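PDB 2NRH: type III pantothenate kinase from Campylobacter jejuni, which probably phosphorylates pantothenate at the expense of ATP, the first step of coenzyme A biosynthesis, and works as a homodimer. Local coordinates for residues 91-99 against 110-118. The protein carries 2 engineered substitutions. Residues are numbered along the deposited sequence; the frame is centred on the assembly and turned at random.
Sequences DAGSAITID and FILPGIANY. With SO4 (sulfate ion), chain D.
Phe110 has CG between its backbone N and carbonyl carbon (chi1 56°), which lays the ring across Ile98. CB of Ile98 sits over one face of that ring, 4.0 Å from the centroid, in a CH-pi contact. This pair belongs to the antiparallel beta hairpin of strands 95-102 and 105-113, part of the second mixed sheet of an ASKHA-type kinase fold. With CG1 beside the backbone N (chi1 -59°), Ile98 carries CD1 to within 3.5 Å of Phe110 CE1, where it also touches Leu112 CD2. Ile96 and Leu112 continue the same apolar face, with their CB atoms 3.8 Å apart. Helix 146-165 of the same chain packs on this face, and Tyr152 of the second subunit meets the Phe110 ring. On the other face Thr97 and Ile111 lie side by side, next to Arg77, a predicted substrate-binding residue. The hydrogen-bonded pairs Ile96-Leu112 and Ile98-Phe110 each have two backbone bonds. The one from Ile98 N to Phe110 O is 2.7 Å long and nearly straight (168°). The pairing ends with Ala95 and Pro113. Just before Ala95 the chain turns at Gly93 and Ser94, a predicted ATP-site residue whose OG donates to a sulfate. Gly114, the N-cap of helix 115-125, packs against this turn. Its N gives Ser94 O a weak bond, while its CA faces Gly93 O. A water donates to Gly93 O at 2.7 Å and accepts from Ile115 N at 3.3 Å.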
# COMPACT_ATOMS: atom_id res chain seq x y z
N ASP B 91 7.21 11.01 -6.52
CA ASP B 91 6.31 12.08 -6.09
C ASP B 91 5.38 11.45 -5.05
O ASP B 91 4.50 10.60 -5.36
CB ASP B 91 5.51 12.62 -7.26
CG ASP B 91 4.73 13.88 -6.92
OD1 ASP B 91 4.84 14.39 -5.78
OD2 ASP B 91 4.01 14.40 -7.83
N ALA B 92 5.60 11.88 -3.82
CA ALA B 92 4.92 11.33 -2.67
C ALA B 92 3.87 12.35 -2.13
O ALA B 92 4.17 13.24 -1.32
CB ALA B 92 5.93 10.90 -1.62
N GLY B 93 2.64 12.21 -2.64
CA GLY B 93 1.47 12.96 -2.16
C GLY B 93 0.34 11.98 -1.88
O GLY B 93 0.54 10.97 -1.19
N SER B 94 -0.82 12.27 -2.46
CA SER B 94 -2.04 11.47 -2.34
C SER B 94 -1.82 10.09 -2.84
O SER B 94 -2.48 9.16 -2.41
CB SER B 94 -3.12 12.03 -3.25
OG SER B 94 -3.18 13.40 -3.05
N ALA B 95 -0.98 10.01 -3.85
CA ALA B 95 -0.51 8.76 -4.41
C ALA B 95 1.01 8.90 -4.38
O ALA B 95 1.53 10.01 -4.25
CB ALA B 95 -1.02 8.61 -5.86
N ILE B 96 1.69 7.79 -4.44
CA ILE B 96 3.15 7.73 -4.57
C ILE B 96 3.43 7.12 -5.97
O ILE B 96 3.04 6.01 -6.26
CB ILE B 96 3.73 6.87 -3.41
CG1 ILE B 96 3.58 7.65 -2.09
CG2 ILE B 96 5.21 6.49 -3.63
CD1 ILE B 96 4.04 6.86 -0.83
N THR B 97 4.00 7.92 -6.85
CA THR B 97 4.42 7.41 -8.18
C THR B 97 5.93 7.36 -8.24
O THR B 97 6.60 8.26 -7.76
CB THR B 97 3.85 8.25 -9.30
OG1 THR B 97 4.36 9.59 -9.16
CG2 THR B 97 2.33 8.24 -9.19
N ILE B 98 6.46 6.25 -8.75
CA ILE B 98 7.91 6.03 -8.88
C ILE B 98 8.22 5.85 -10.36
O ILE B 98 7.75 4.93 -11.00
CB ILE B 98 8.38 4.80 -8.05
CG1 ILE B 98 8.08 4.95 -6.57
CG2 ILE B 98 9.90 4.63 -8.13
CD1 ILE B 98 6.85 4.26 -6.08
N ASP B 99 8.97 6.75 -10.94
CA ASP B 99 9.31 6.67 -12.38
C ASP B 99 10.82 6.56 -12.62
O ASP B 99 11.65 7.18 -11.94
CB ASP B 99 8.73 7.87 -13.12
CG ASP B 99 7.20 7.80 -13.27
OD1 ASP B 99 6.74 6.92 -14.06
OD2 ASP B 99 6.48 8.61 -12.60
N PHE B 110 5.73 3.03 -11.45
CA PHE B 110 4.64 2.38 -10.72
C PHE B 110 4.08 3.22 -9.60
O PHE B 110 4.64 4.25 -9.24
CB PHE B 110 5.02 1.01 -10.20
CG PHE B 110 6.23 1.01 -9.33
CD1 PHE B 110 6.09 0.94 -7.93
CD2 PHE B 110 7.53 1.05 -9.90
CE1 PHE B 110 7.22 0.95 -7.09
CE2 PHE B 110 8.67 1.03 -9.07
CZ PHE B 110 8.54 0.99 -7.66
N ILE B 111 2.97 2.72 -9.05
CA ILE B 111 2.11 3.51 -8.17
C ILE B 111 1.79 2.77 -6.88
O ILE B 111 1.55 1.50 -6.81
CB ILE B 111 0.75 3.95 -8.90
CG1 ILE B 111 1.03 4.57 -10.26
CG2 ILE B 111 -0.12 4.87 -8.01
CD1 ILE B 111 -0.18 4.60 -11.12
N LEU B 112 1.77 3.56 -5.85
CA LEU B 112 1.46 3.04 -4.52
C LEU B 112 0.39 3.92 -3.89
O LEU B 112 0.29 5.10 -4.22
CB LEU B 112 2.77 3.16 -3.72
CG LEU B 112 3.74 2.00 -3.41
CD1 LEU B 112 3.71 0.97 -4.40
CD2 LEU B 112 5.16 2.48 -3.16
N PRO B 113 -0.36 3.41 -2.91
CA PRO B 113 -1.15 4.47 -2.23
C PRO B 113 -0.27 5.52 -1.53
O PRO B 113 0.87 5.20 -1.10
CB PRO B 113 -1.99 3.69 -1.17
CG PRO B 113 -1.94 2.24 -1.59
CD PRO B 113 -0.51 2.12 -2.22
N GLY B 114 -0.77 6.75 -1.48
CA GLY B 114 -0.26 7.75 -0.55
C GLY B 114 -0.42 7.32 0.89
O GLY B 114 -1.26 6.48 1.22
N ILE B 115 0.41 7.87 1.75
CA ILE B 115 0.51 7.49 3.17
C ILE B 115 -0.80 7.68 3.95
O ILE B 115 -1.20 6.77 4.72
CB ILE B 115 1.70 8.24 3.87
CG1 ILE B 115 3.02 7.79 3.24
CG2 ILE B 115 1.74 7.99 5.38
CD1 ILE B 115 4.21 8.50 3.84
N ALA B 116 -1.46 8.84 3.77
CA ALA B 116 -2.78 9.07 4.36
C ALA B 116 -3.74 7.98 3.96
O ALA B 116 -4.50 7.48 4.78
CB ALA B 116 -3.38 10.48 3.95
N ASN B 117 -3.67 7.55 2.70
CA ASN B 117 -4.59 6.50 2.21
C ASN B 117 -4.35 5.14 2.83
O ASN B 117 -5.31 4.47 3.10
CB ASN B 117 -4.62 6.43 0.70
CG ASN B 117 -5.60 7.43 0.11
OD1 ASN B 117 -6.45 8.01 0.84
ND2 ASN B 117 -5.50 7.64 -1.18
N TYR B 118 -3.09 4.76 3.06
CA TYR B 118 -2.74 3.56 3.85
C TYR B 118 -3.42 3.61 5.23
O TYR B 118 -4.00 2.63 5.64
CB TYR B 118 -1.22 3.46 4.07
CG TYR B 118 -0.43 2.82 2.96
CD1 TYR B 118 -0.47 1.43 2.74
CD2 TYR B 118 0.44 3.59 2.16
CE1 TYR B 118 0.31 0.83 1.71
CE2 TYR B 118 1.24 2.98 1.13
CZ TYR B 118 1.16 1.61 0.92
OH TYR B 118 1.96 0.99 -0.08
S SO4 D . -3.74 16.00 -5.73
O1 SO4 D . -2.49 15.50 -5.14
O2 SO4 D . -4.81 15.64 -4.80
O3 SO4 D . -3.66 17.45 -5.86
O4 SO4 D . -3.98 15.37 -7.05
O HOH W 1 2.50 10.06 0.50